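Local coordinates for Two-component system response regulator/GGDEF domain protein (Aeromonas salmonicida, PDB 3LUF) that probably makes cyclic di-GMP from two GTP through a C-terminal GGDEF domain, with the two magnesium-binding, CheY-like receiver domains of this fragment probably regulating it, at residues K88-A91 with W92-G96; K103-R106 with H107-Q110; V116-L119 with Y120-Q124; E181-G184 with I185-V188; E234-C237 with R238-N242. All coordinates share one frame; numbering follows the deposited sequence.

Contact 1 (K88-A91 with W92-G96)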
loop_
_atom_site.group_PDB
_atom_site.type_symbol
_atom_site.label_atom_id
_atom_site.label_comp_id
_atom_site.label_asym_id
_atom_site.label_seq_id
_atom_site.Cartn_x
_atom_site.Cartn_y
_atom_site.Cartn_z
ATOM N N LYS B 88 -13.024 -22.390 -9.229
ATOM C CA LYS B 88 -13.590 -22.304 -7.890
ATOM C C LYS B 88 -13.769 -20.848 -7.475
ATOM O O LYS B 88 -14.842 -20.461 -7.033
ATOM C CB LYS B 88 -12.711 -23.033 -6.873
ATOM C CG LYS B 88 -12.938 -24.525 -6.793
ATOM C CD LYS B 88 -11.949 -25.145 -5.829
ATOM C CE LYS B 88 -11.957 -26.650 -5.944
ATOM N NZ LYS B 88 -10.870 -27.234 -5.118
ATOM N N ARG B 89 -12.720 -20.047 -7.624
ATOM C CA ARG B 89 -12.786 -18.622 -7.254
ATOM C C ARG B 89 -13.945 -17.871 -7.957
ATOM O O ARG B 89 -14.691 -17.102 -7.319
ATOM C CB ARG B 89 -11.441 -17.937 -7.505
ATOM C CG ARG B 89 -11.350 -16.529 -6.909
ATOM C CD ARG B 89 -10.190 -15.737 -7.505
ATOM N NE ARG B 89 -10.408 -14.296 -7.391
ATOM C CZ ARG B 89 -11.091 -13.554 -8.263
ATOM N NH1 ARG B 89 -11.645 -14.109 -9.342
ATOM N NH2 ARG B 89 -11.235 -12.247 -8.058
ATOM N N GLU B 90 -14.077 -18.113 -9.257
ATOM C CA GLU B 90 -15.146 -17.548 -10.086
ATOM C C GLU B 90 -16.524 -18.012 -9.628
ATOM O O GLU B 90 -17.427 -17.189 -9.460
ATOM C CB GLU B 90 -14.899 -17.892 -11.564
ATOM C CG GLU B 90 -16.133 -17.834 -12.480
ATOM C CD GLU B 90 -15.773 -17.599 -13.954
ATOM O OE1 GLU B 90 -14.646 -17.976 -14.373
ATOM O OE2 GLU B 90 -16.617 -17.025 -14.692
ATOM N N ALA B 91 -16.673 -19.322 -9.418
ATOM C CA ALA B 91 -17.927 -19.895 -8.898
ATOM C C ALA B 91 -18.320 -19.278 -7.557
ATOM O O ALA B 91 -19.458 -18.892 -7.354
ATOM C CB ALA B 91 -17.820 -21.412 -8.773
ATOM N N TRP B 92 -17.355 -19.164 -6.651
ATOM C CA TRP B 92 -17.644 -18.660 -5.320
ATOM C C TRP B 92 -18.045 -17.202 -5.359
ATOM O O TRP B 92 -18.974 -16.802 -4.673
ATOM C CB TRP B 92 -16.429 -18.823 -4.430
ATOM C CG TRP B 92 -16.040 -20.234 -4.250
ATOM C CD1 TRP B 92 -16.821 -21.333 -4.437
ATOM C CD2 TRP B 92 -14.773 -20.709 -3.791
ATOM N NE1 TRP B 92 -16.110 -22.474 -4.161
ATOM C CE2 TRP B 92 -14.852 -22.119 -3.741
ATOM C CE3 TRP B 92 -13.570 -20.078 -3.426
ATOM C CZ2 TRP B 92 -13.773 -22.916 -3.347
ATOM C CZ3 TRP B 92 -12.498 -20.865 -3.021
ATOM C CH2 TRP B 92 -12.610 -22.280 -2.984
ATOM N N LEU B 93 -17.354 -16.412 -6.168
ATOM C CA LEU B 93 -17.704 -15.001 -6.241
ATOM C C LEU B 93 -19.051 -14.753 -6.916
ATOM O O LEU B 93 -19.815 -13.892 -6.479
ATOM C CB LEU B 93 -16.565 -14.175 -6.842
ATOM C CG LEU B 93 -15.312 -14.229 -5.945
ATOM C CD1 LEU B 93 -14.114 -13.683 -6.675
ATOM C CD2 LEU B 93 -15.501 -13.482 -4.625
ATOM N N GLU B 94 -19.363 -15.534 -7.943
ATOM C CA GLU B 94 -20.682 -15.481 -8.587
ATOM C C GLU B 94 -21.792 -15.814 -7.583
ATOM O O GLU B 94 -22.871 -15.214 -7.609
ATOM C CB GLU B 94 -20.737 -16.461 -9.774
ATOM C CG GLU B 94 -20.803 -15.804 -11.170
ATOM C CD GLU B 94 -19.462 -15.240 -11.674
ATOM O OE1 GLU B 94 -18.388 -15.660 -11.192
ATOM O OE2 GLU B 94 -19.488 -14.370 -12.570
ATOM N N ALA B 95 -21.518 -16.773 -6.699
ATOM C CA ALA B 95 -22.465 -17.196 -5.677
ATOM C C ALA B 95 -22.606 -16.186 -4.526
ATOM O O ALA B 95 -23.509 -16.302 -3.717
ATOM C CB ALA B 95 -22.090 -18.571 -5.151
ATOM N N GLY B 96 -21.740 -15.179 -4.470
ATOM C CA GLY B 96 -21.896 -14.127 -3.464
ATOM C C GLY B 96 -21.022 -14.240 -2.228
ATOM O O GLY B 96 -21.214 -13.539 -1.251
#
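The carbonyl oxygen of K88 takes the backbone N-H of W92 at 2.9 Å between K88 O and W92 N, and the same oxygen lies over one face of the indole of W92, toward its rim. K88 meets that ring with its side chain as well. K88 CB stands 3.9 Å from the centroid of the six-membered ring of W92, 20° off the normal, which makes a CH-pi contact, and the extended aliphatic chain runs on beside the indole, K88 CD reaching W92 CZ2 at 3.8 Å. Past the ring K88 NZ goes to a salt bridge with D83. These residues belong to helix 86-94, the crossover helix between parallel strands 77-81 and 99-102 of a CheY-like receiver domain; W92 packs against I79 and T81 of the first of these strands. One residue further on, R89 and L93 repeat the i to i+4 pairing in another form. L93 CD1 sits over the centre of the R89 guanidinium, 3.4 Å from R89 CZ, so a methyl covers one flat face while R89 NE makes a salt bridge with E233 of the following receiver domain. A95 N still makes a helical bond to A91 O at 3.0 Å; the helix then ends in a Schellman motif at G96, whose phi is positive and whose N returns to L93 O at 3.1 Å.

Contact 2 (K103-R106 with H107-Q110)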
loop_
_atom_site.group_PDB
_atom_site.type_symbol
_atom_site.label_atom_id
_atom_site.label_comp_id
_atom_site.label_asym_id
_atom_site.label_seq_id
_atom_site.Cartn_x
_atom_site.Cartn_y
_atom_site.Cartn_z
ATOM N N LYS B 103 -6.472 -22.660 3.984
ATOM C CA LYS B 103 -6.253 -23.316 5.280
ATOM C C LYS B 103 -5.259 -24.463 5.216
ATOM O O LYS B 103 -5.334 -25.395 6.014
ATOM C CB LYS B 103 -7.567 -23.734 5.974
ATOM C CG LYS B 103 -8.444 -24.624 5.128
ATOM C CD LYS B 103 -9.550 -25.251 5.957
ATOM C CE LYS B 103 -10.447 -26.125 5.059
ATOM N NZ LYS B 103 -11.240 -27.036 5.954
ATOM N N ASP B 104 -4.306 -24.357 4.287
ATOM C CA ASP B 104 -3.309 -25.414 4.105
ATOM C C ASP B 104 -2.126 -25.290 5.061
ATOM O O ASP B 104 -1.354 -26.219 5.173
ATOM C CB ASP B 104 -2.839 -25.506 2.644
ATOM C CG ASP B 104 -2.162 -24.235 2.164
ATOM O OD1 ASP B 104 -2.574 -23.129 2.546
ATOM O OD2 ASP B 104 -1.205 -24.355 1.371
ATOM N N SER B 105 -2.031 -24.179 5.782
ATOM C CA SER B 105 -0.991 -23.978 6.783
ATOM C C SER B 105 -1.460 -23.032 7.849
ATOM O O SER B 105 -2.456 -22.307 7.686
ATOM C CB SER B 105 0.300 -23.402 6.166
ATOM O OG SER B 105 0.037 -22.091 5.687
ATOM N N ARG B 106 -0.714 -22.995 8.940
ATOM C CA ARG B 106 -1.041 -22.089 10.020
ATOM C C ARG B 106 -0.898 -20.628 9.563
ATOM O O ARG B 106 -1.769 -19.781 9.838
ATOM C CB ARG B 106 -0.177 -22.375 11.253
ATOM C CG ARG B 106 -0.375 -21.354 12.382
ATOM C CD ARG B 106 -1.855 -21.175 12.834
ATOM N NE ARG B 106 -1.950 -20.087 13.819
ATOM C CZ ARG B 106 -2.075 -18.788 13.536
ATOM N NH1 ARG B 106 -2.167 -18.350 12.276
ATOM N NH2 ARG B 106 -2.121 -17.912 14.532
ATOM N N HIS B 107 0.168 -20.343 8.811
ATOM C CA HIS B 107 0.409 -18.979 8.331
ATOM C C HIS B 107 -0.598 -18.507 7.260
ATOM O O HIS B 107 -0.876 -17.321 7.147
ATOM C CB HIS B 107 1.880 -18.788 7.856
ATOM C CG HIS B 107 2.168 -19.415 6.522
ATOM N ND1 HIS B 107 2.778 -20.649 6.402
ATOM C CD2 HIS B 107 1.909 -18.999 5.257
ATOM C CE1 HIS B 107 2.921 -20.943 5.118
ATOM N NE2 HIS B 107 2.377 -19.971 4.404
ATOM N N SER B 108 -1.169 -19.428 6.488
ATOM C CA SER B 108 -2.198 -19.001 5.548
ATOM C C SER B 108 -3.504 -18.668 6.306
ATOM O O SER B 108 -4.213 -17.731 5.948
ATOM C CB SER B 108 -2.372 -19.986 4.399
ATOM O OG SER B 108 -3.009 -21.170 4.808
ATOM N N LEU B 109 -3.791 -19.416 7.364
ATOM C CA LEU B 109 -4.965 -19.112 8.216
ATOM C C LEU B 109 -4.908 -17.736 8.802
ATOM O O LEU B 109 -5.940 -17.119 9.033
ATOM C CB LEU B 109 -5.070 -20.117 9.380
ATOM C CG LEU B 109 -5.698 -21.440 9.099
ATOM C CD1 LEU B 109 -5.611 -22.228 10.452
ATOM C CD2 LEU B 109 -7.171 -21.329 8.556
ATOM N N GLN B 110 -3.697 -17.242 9.052
ATOM C CA GLN B 110 -3.529 -15.929 9.613
ATOM C C GLN B 110 -4.235 -14.860 8.762
ATOM O O GLN B 110 -4.684 -13.860 9.293
ATOM C CB GLN B 110 -2.038 -15.609 9.776
ATOM C CG GLN B 110 -1.746 -14.369 10.560
ATOM C CD GLN B 110 -2.244 -14.431 11.992
ATOM O OE1 GLN B 110 -2.410 -15.509 12.578
ATOM N NE2 GLN B 110 -2.475 -13.277 12.562
#
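The loop after strand 99-102 of the first receiver domain turns into helix 106-122 through an N-cap at S105. S105 OG accepts the backbone N-H of S108 at 3.0 Å, covering an amide that the first turn of a helix cannot serve from its own backbone. The same hydroxyl oxygen lies 3.1 Å above the plane of the H107 imidazole, over its centre; H107 folds back beneath the cap because its CG sits between the backbone N and the carbonyl carbon (chi1 75°). S108 OG lies among several acceptors, 3.0 Å from D104 OD1 and 3.1 Å from S105 O, with M102 O also bonded to it. D104 turns its other carboxylate oxygen to a salt bridge with R189 of the second subunit. On the other flank L109 CD2 packs on K103 CB at 3.6 Å, while K103 NZ reaches across to salt bridges with D55 and E11 at the magnesium site. From the residue after the cap, R106 reaches one turn along the helix and grips Q110 end-on. R106 NH1 meets Q110 OE1 at 2.9 Å on a lone pair in the carbonyl plane, and R106 NH2 reaches Q110 OE1 at 3.1 Å; the oxygen lies in the guanidinium plane and the two flat groups are only 22° apart. With OE1 held by two N-H groups and NE2 bonded to Q27, the amide of Q110 has its rotation fixed, and the guanidinium charge would probably polarise its carbonyl.

Contact 3 (V116-L119 with Y120-Q124)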
loop_
_atom_site.group_PDB
_atom_site.type_symbol
_atom_site.label_atom_id
_atom_site.label_comp_id
_atom_site.label_asym_id
_atom_site.label_seq_id
_atom_site.Cartn_x
_atom_site.Cartn_y
_atom_site.Cartn_z
ATOM N N VAL B 116 -11.032 -10.591 9.288
ATOM C CA VAL B 116 -12.265 -10.418 10.109
ATOM C C VAL B 116 -12.179 -9.169 10.983
ATOM O O VAL B 116 -13.196 -8.523 11.275
ATOM C CB VAL B 116 -12.653 -11.675 10.948
ATOM C CG1 VAL B 116 -12.948 -12.854 9.964
ATOM C CG2 VAL B 116 -11.573 -12.022 11.999
ATOM N N HIS B 117 -10.962 -8.837 11.390
ATOM C CA HIS B 117 -10.719 -7.601 12.131
ATOM C C HIS B 117 -11.058 -6.394 11.240
ATOM O O HIS B 117 -11.758 -5.469 11.650
ATOM C CB HIS B 117 -9.275 -7.614 12.638
ATOM C CG HIS B 117 -8.841 -6.362 13.341
ATOM N ND1 HIS B 117 -9.260 -6.027 14.614
ATOM C CD2 HIS B 117 -7.953 -5.414 12.976
ATOM C CE1 HIS B 117 -8.662 -4.912 14.991
ATOM N NE2 HIS B 117 -7.866 -4.518 14.013
ATOM N N ARG B 118 -10.589 -6.417 10.002
ATOM C CA ARG B 118 -10.914 -5.390 9.068
ATOM C C ARG B 118 -12.411 -5.344 8.771
ATOM O O ARG B 118 -13.012 -4.255 8.710
ATOM C CB ARG B 118 -10.117 -5.701 7.775
ATOM C CG ARG B 118 -10.013 -4.637 6.780
ATOM C CD ARG B 118 -9.157 -3.455 7.263
ATOM N NE ARG B 118 -10.029 -2.391 7.744
ATOM C CZ ARG B 118 -9.662 -1.477 8.643
ATOM N NH1 ARG B 118 -10.515 -0.520 8.977
ATOM N NH2 ARG B 118 -8.433 -1.502 9.190
ATOM N N LEU B 119 -13.039 -6.502 8.544
ATOM C CA LEU B 119 -14.480 -6.485 8.237
ATOM C C LEU B 119 -15.284 -5.896 9.376
ATOM O O LEU B 119 -16.209 -5.134 9.136
ATOM C CB LEU B 119 -15.011 -7.918 7.959
ATOM C CG LEU B 119 -14.473 -8.518 6.651
ATOM C CD1 LEU B 119 -14.875 -10.028 6.592
ATOM C CD2 LEU B 119 -14.945 -7.817 5.391
ATOM N N TYR B 120 -14.892 -6.187 10.607
ATOM C CA TYR B 120 -15.561 -5.572 11.760
ATOM C C TYR B 120 -15.424 -4.040 11.729
ATOM O O TYR B 120 -16.423 -3.300 11.856
ATOM C CB TYR B 120 -15.036 -6.118 13.101
ATOM C CG TYR B 120 -15.561 -5.265 14.214
ATOM C CD1 TYR B 120 -16.846 -5.475 14.702
ATOM C CD2 TYR B 120 -14.837 -4.124 14.670
ATOM C CE1 TYR B 120 -17.384 -4.639 15.683
ATOM C CE2 TYR B 120 -15.394 -3.284 15.627
ATOM C CZ TYR B 120 -16.641 -3.561 16.132
ATOM O OH TYR B 120 -17.190 -2.739 17.059
ATOM N N LEU B 121 -14.192 -3.564 11.600
ATOM C CA LEU B 121 -13.950 -2.103 11.595
ATOM C C LEU B 121 -14.632 -1.367 10.456
ATOM O O LEU B 121 -15.124 -0.224 10.618
ATOM C CB LEU B 121 -12.458 -1.815 11.592
ATOM C CG LEU B 121 -11.679 -2.183 12.850
ATOM C CD1 LEU B 121 -10.180 -2.031 12.606
ATOM C CD2 LEU B 121 -12.138 -1.370 14.109
ATOM N N ASN B 122 -14.647 -1.987 9.277
ATOM C CA ASN B 122 -15.217 -1.364 8.106
ATOM C C ASN B 122 -16.698 -1.015 8.220
ATOM O O ASN B 122 -17.174 -0.117 7.517
ATOM C CB ASN B 122 -15.036 -2.261 6.891
ATOM C CG ASN B 122 -13.584 -2.329 6.410
ATOM O OD1 ASN B 122 -12.692 -1.638 6.926
ATOM N ND2 ASN B 122 -13.349 -3.146 5.393
ATOM N N GLN B 123 -17.442 -1.733 9.057
ATOM C CA GLN B 123 -18.884 -1.482 9.212
ATOM C C GLN B 123 -19.157 -0.013 9.549
ATOM O O GLN B 123 -20.230 0.539 9.206
ATOM C CB GLN B 123 -19.486 -2.324 10.338
ATOM C CG GLN B 123 -19.363 -3.836 10.147
ATOM C CD GLN B 123 -19.847 -4.586 11.351
ATOM O OE1 GLN B 123 -19.182 -4.616 12.402
ATOM N NE2 GLN B 123 -21.003 -5.222 11.214
ATOM N N GLN B 124 -18.241 0.617 10.271
ATOM C CA GLN B 124 -18.520 1.996 10.670
ATOM C C GLN B 124 -17.701 3.027 9.903
ATOM O O GLN B 124 -17.575 4.195 10.333
ATOM C CB GLN B 124 -18.408 2.167 12.186
ATOM C CG GLN B 124 -17.045 2.368 12.725
ATOM C CD GLN B 124 -17.045 2.972 14.113
ATOM O OE1 GLN B 124 -16.126 3.728 14.471
ATOM N NE2 GLN B 124 -18.067 2.633 14.923
#
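The imidazole of H117 carries L121 CD1 over one face, 4.0 Å from the ring centroid and 26° off its normal, a CH-pi contact between residues one helical turn apart. Both belong to the last turns of helix 106-122, the final helix of the first CheY-like receiver domain, where the chain is about to enter strand 126-130 of the second. The same methyl also lies over one face of the R118 guanidinium, with L121 CD1 3.9 Å from R118 NH2, so a single leucine branch serves two flat groups. At the edge of that guanidinium, within 2° of its plane, is N122 OD1. R118 bends at chi2 and chi3, which carries its NE and NH1 forward along the helix to N122. The guanidinium and amide planes stand 33° apart. Across the domain boundary R118 also forms a salt bridge with E247 of helix 232-248, and N122 ND2 bonds Q147 O, so both partners are tied into the second domain as well as to each other. The grip is side-on, with both donors on one oxygen: R118 NE to N122 OD1 is 2.9 Å, and R118 NH1 to N122 OD1 is 3.2 Å.

Contact 4 (E181-G184 with I185-V188). With DMS (dimethyl sulfoxide), chain I.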
loop_
_atom_site.group_PDB
_atom_site.type_symbol
_atom_site.label_atom_id
_atom_site.label_comp_id
_atom_site.label_asym_id
_atom_site.label_seq_id
_atom_site.Cartn_x
_atom_site.Cartn_y
_atom_site.Cartn_z
ATOM N N GLU B 181 -14.490 17.605 -17.647
ATOM C CA GLU B 181 -14.463 18.934 -17.005
ATOM C C GLU B 181 -13.374 19.112 -15.948
ATOM O O GLU B 181 -12.535 20.015 -16.039
ATOM C CB GLU B 181 -15.836 19.301 -16.419
ATOM C CG GLU B 181 -15.977 20.815 -16.226
ATOM C CD GLU B 181 -16.989 21.241 -15.165
ATOM O OE1 GLU B 181 -17.728 20.404 -14.588
ATOM O OE2 GLU B 181 -17.032 22.467 -14.912
ATOM N N ILE B 182 -13.398 18.247 -14.934
ATOM C CA ILE B 182 -12.431 18.291 -13.845
ATOM C C ILE B 182 -11.863 16.881 -13.693
ATOM O O ILE B 182 -12.581 15.971 -13.292
ATOM C CB ILE B 182 -13.111 18.734 -12.517
ATOM C CG1 ILE B 182 -13.786 20.097 -12.706
ATOM C CG2 ILE B 182 -12.096 18.765 -11.346
ATOM C CD1 ILE B 182 -14.830 20.433 -11.666
ATOM N N ASP B 183 -10.589 16.695 -14.019
ATOM C CA ASP B 183 -10.025 15.369 -13.928
ATOM C C ASP B 183 -9.686 14.995 -12.510
ATOM O O ASP B 183 -9.767 15.834 -11.618
ATOM C CB ASP B 183 -8.846 15.186 -14.870
ATOM C CG ASP B 183 -7.615 16.015 -14.510
ATOM O OD1 ASP B 183 -7.145 16.053 -13.358
ATOM O OD2 ASP B 183 -7.040 16.607 -15.437
ATOM N N GLY B 184 -9.273 13.745 -12.321
ATOM C CA GLY B 184 -8.983 13.211 -10.983
ATOM C C GLY B 184 -7.884 13.970 -10.252
ATOM O O GLY B 184 -7.951 14.155 -9.033
ATOM N N ILE B 185 -6.827 14.354 -10.959
ATOM C CA ILE B 185 -5.709 15.003 -10.290
ATOM C C ILE B 185 -6.124 16.399 -9.824
ATOM O O ILE B 185 -5.751 16.819 -8.713
ATOM C CB ILE B 185 -4.432 15.014 -11.171
ATOM C CG1 ILE B 185 -3.898 13.599 -11.306
ATOM C CG2 ILE B 185 -3.345 15.842 -10.522
ATOM C CD1 ILE B 185 -3.048 13.369 -12.523
ATOM N N SER B 186 -6.923 17.083 -10.635
ATOM C CA SER B 186 -7.504 18.357 -10.240
ATOM C C SER B 186 -8.383 18.240 -9.003
ATOM O O SER B 186 -8.338 19.087 -8.125
ATOM C CB SER B 186 -8.339 18.941 -11.374
ATOM O OG SER B 186 -7.496 19.348 -12.405
ATOM N N LEU B 187 -9.180 17.181 -8.938
ATOM C CA LEU B 187 -9.994 16.954 -7.755
ATOM C C LEU B 187 -9.078 16.720 -6.553
ATOM O O LEU B 187 -9.313 17.234 -5.469
ATOM C CB LEU B 187 -10.955 15.765 -7.939
ATOM C CG LEU B 187 -11.776 15.342 -6.718
ATOM C CD1 LEU B 187 -12.699 16.461 -6.194
ATOM C CD2 LEU B 187 -12.599 14.108 -7.121
ATOM N N VAL B 188 -8.052 15.905 -6.734
ATOM C CA VAL B 188 -7.136 15.680 -5.607
ATOM C C VAL B 188 -6.485 17.006 -5.132
ATOM O O VAL B 188 -6.402 17.270 -3.938
ATOM C CB VAL B 188 -6.094 14.624 -5.985
ATOM C CG1 VAL B 188 -5.043 14.537 -4.945
ATOM C CG2 VAL B 188 -6.813 13.270 -6.136
HETATM S S DMS I . -8.926 19.605 -16.106
HETATM O O DMS I . -9.091 18.859 -14.478
HETATM C C1 DMS I . -7.173 19.800 -16.556
HETATM C C2 DMS I . -9.429 18.402 -17.373
#
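D183 and S186 form the tight part of this turn, the N-cap of helix 184-194 in the second CheY-like receiver domain, at the end of the loop that carries the magnesium ligand Y178. D183 OD1 accepts the backbone N-H of S186 at 2.9 Å in a nearly straight bond (168°), and the amide meets this oxygen almost along its C-O axis. The carboxylate is brought over the helix start by placing D183 CG between its backbone N and carbonyl carbon (chi1 67°). Behind the cap, D183 O takes L187 N at 3.1 Å, and I185 and L187 are buried, the former against Y217 of helix 213-219, the latter against A160 and L161 of helix 157-166. I182 adds to this packing, its CG2 branch resting on S186 CB at 3.8 Å while its side chain also touches A157. The looser side is that of the polar groups of D183 and S186, where a dimethyl sulfoxide molecule, probably from the crystallisation liquor, has settled, its methyl C1 3.4 Å from D183 OD2. Its oxygen bridges the two segments, accepting D183 N in a bond of 167° and the hydroxyl of S186: D183 N to DMS O and S186 OG to DMS O are both 2.7 Å.

Contact 5 (E234-C237 with R238-N242)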
loop_
_atom_site.group_PDB
_atom_site.type_symbol
_atom_site.label_atom_id
_atom_site.label_comp_id
_atom_site.label_asym_id
_atom_site.label_seq_id
_atom_site.Cartn_x
_atom_site.Cartn_y
_atom_site.Cartn_z
ATOM N N GLU B 234 -6.801 -6.993 -5.000
ATOM C CA GLU B 234 -5.882 -5.869 -5.053
ATOM C C GLU B 234 -6.546 -4.618 -4.475
ATOM O O GLU B 234 -5.972 -3.961 -3.602
ATOM C CB GLU B 234 -5.385 -5.637 -6.466
ATOM C CG GLU B 234 -4.391 -6.723 -6.890
ATOM C CD GLU B 234 -3.994 -6.619 -8.357
ATOM O OE1 GLU B 234 -2.901 -7.121 -8.701
ATOM O OE2 GLU B 234 -4.790 -6.078 -9.158
ATOM N N LEU B 235 -7.798 -4.390 -4.866
ATOM C CA LEU B 235 -8.566 -3.254 -4.351
ATOM C C LEU B 235 -8.727 -3.390 -2.846
ATOM O O LEU B 235 -8.467 -2.437 -2.113
ATOM C CB LEU B 235 -9.958 -3.134 -5.030
ATOM C CG LEU B 235 -10.877 -2.081 -4.383
ATOM C CD1 LEU B 235 -10.359 -0.666 -4.582
ATOM C CD2 LEU B 235 -12.281 -2.229 -4.919
ATOM N N GLN B 236 -9.176 -4.562 -2.395
ATOM C CA GLN B 236 -9.297 -4.834 -0.966
ATOM C C GLN B 236 -8.019 -4.580 -0.197
ATOM O O GLN B 236 -8.066 -3.944 0.837
ATOM C CB GLN B 236 -9.778 -6.262 -0.700
ATOM C CG GLN B 236 -9.769 -6.645 0.786
ATOM C CD GLN B 236 -10.529 -7.957 1.051
ATOM O OE1 GLN B 236 -11.505 -7.986 1.809
ATOM N NE2 GLN B 236 -10.120 -9.020 0.374
ATOM N N CYS B 237 -6.880 -5.081 -0.704
ATOM C CA CYS B 237 -5.585 -4.907 -0.038
ATOM C C CYS B 237 -5.255 -3.419 0.098
ATOM O O CYS B 237 -4.858 -2.968 1.169
ATOM C CB CYS B 237 -4.487 -5.596 -0.861
ATOM S SG CYS B 237 -2.849 -5.393 -0.259
ATOM N N ARG B 238 -5.425 -2.669 -0.985
ATOM C CA ARG B 238 -5.076 -1.232 -0.927
ATOM C C ARG B 238 -5.963 -0.452 0.058
ATOM O O ARG B 238 -5.480 0.430 0.808
ATOM C CB ARG B 238 -5.236 -0.603 -2.310
ATOM C CG ARG B 238 -4.240 -1.114 -3.313
ATOM C CD ARG B 238 -2.953 -0.251 -3.347
ATOM N NE ARG B 238 -2.264 -0.128 -2.066
ATOM C CZ ARG B 238 -1.496 -1.070 -1.513
ATOM N NH1 ARG B 238 -1.353 -2.252 -2.112
ATOM N NH2 ARG B 238 -0.905 -0.843 -0.341
ATOM N N VAL B 239 -7.257 -0.755 -0.005
ATOM C CA VAL B 239 -8.220 -0.096 0.851
ATOM C C VAL B 239 -7.894 -0.434 2.286
ATOM O O VAL B 239 -7.755 0.472 3.106
ATOM C CB VAL B 239 -9.662 -0.414 0.468
ATOM C CG1 VAL B 239 -10.629 0.003 1.621
ATOM C CG2 VAL B 239 -10.018 0.292 -0.820
ATOM N N SER B 240 -7.669 -1.721 2.589
ATOM C CA SER B 240 -7.351 -2.083 3.973
ATOM C C SER B 240 -6.098 -1.380 4.478
ATOM O O SER B 240 -6.081 -0.841 5.592
ATOM C CB SER B 240 -7.202 -3.602 4.132
ATOM O OG SER B 240 -8.443 -4.159 3.803
ATOM N N HIS B 241 -5.043 -1.337 3.645
ATOM C CA HIS B 241 -3.797 -0.678 4.049
ATOM C C HIS B 241 -4.000 0.810 4.364
ATOM O O HIS B 241 -3.422 1.317 5.340
ATOM C CB HIS B 241 -2.694 -0.820 2.992
ATOM C CG HIS B 241 -1.938 -2.113 3.044
ATOM N ND1 HIS B 241 -1.070 -2.420 4.065
ATOM C CD2 HIS B 241 -1.873 -3.148 2.170
ATOM C CE1 HIS B 241 -0.516 -3.604 3.830
ATOM N NE2 HIS B 241 -1.004 -4.072 2.695
ATOM N N ASN B 242 -4.785 1.484 3.544
ATOM C CA ASN B 242 -5.045 2.922 3.755
ATOM C C ASN B 242 -5.893 3.192 4.991
ATOM O O ASN B 242 -5.634 4.158 5.756
ATOM C CB ASN B 242 -5.644 3.573 2.505
ATOM C CG ASN B 242 -4.590 3.811 1.461
ATOM O OD1 ASN B 242 -4.322 2.957 0.606
ATOM N ND2 ASN B 242 -3.869 4.907 1.617
#
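C237 SG stands anti to its backbone N (chi1 176°), while H241 CG lies beside its own backbone N (chi1 -83°), and these two torsions turn sulfur and imidazole toward each other across one helical turn. The sulfur comes in at the edge of the ring and in its plane: C237 SG is 3.4 Å from H241 CD2 and 4.4 Å from the ring centroid, a sulfur-aromatic contact at the rim. Under it the backbone adds H241 N to C237 O at 3.0 Å. H241 NE2 bonds N223 O of the second subunit, whose own H241 meets this ring with the planes nearly perpendicular, so the orientation of the imidazole is set by the subunit interface as well as by its helix. The helix is 232-248, the last of the second CheY-like receiver domain, and its sides face different neighbours. Toward the domain's interior L235 and V239 lie side by side, L235 CD1 touching V239 CG2 at 3.9 Å, and both reach L144 of helix 134-145. Q236 and S240 face the first receiver domain, S240 touching R118 and Q236 NE2 bonding D99; their backbones are joined by S240 N to Q236 O at 2.9 Å, with S240 OG 3.0 Å from the same Q236 O. Beside C237 the chain of R238 bends at chi2 and chi3, bringing R238 NH1 to 3.9 Å from C237 SG. Its NE makes a salt bridge with D224 of the same chain and its NH1 one with D224 of the second subunit.

How the contacts relate
Contacts 1, 2 and 3 follow one another through the first receiver domain; contacts 2 and 3 both use helix 106-122, contact 2 at its start, and their centres are 21 Å apart. Contact 2 is the one at the metal site: the K103 side chain is about 4 Å from the bound magnesium, whereas that of W92 in contact 1 is about 12 Å away. In the second domain contact 4 is near the other metal site, G184 lying about 9 Å from the magnesium there. Contacts 3 and 5 meet directly across the domain boundary, R118 CG packing on S240 OG at 3.4 Å. Contacts 2 and 5 both reach the second subunit. Contacts 2 and 4 lie 42 Å apart between centres, on opposite sides of the chain's centre.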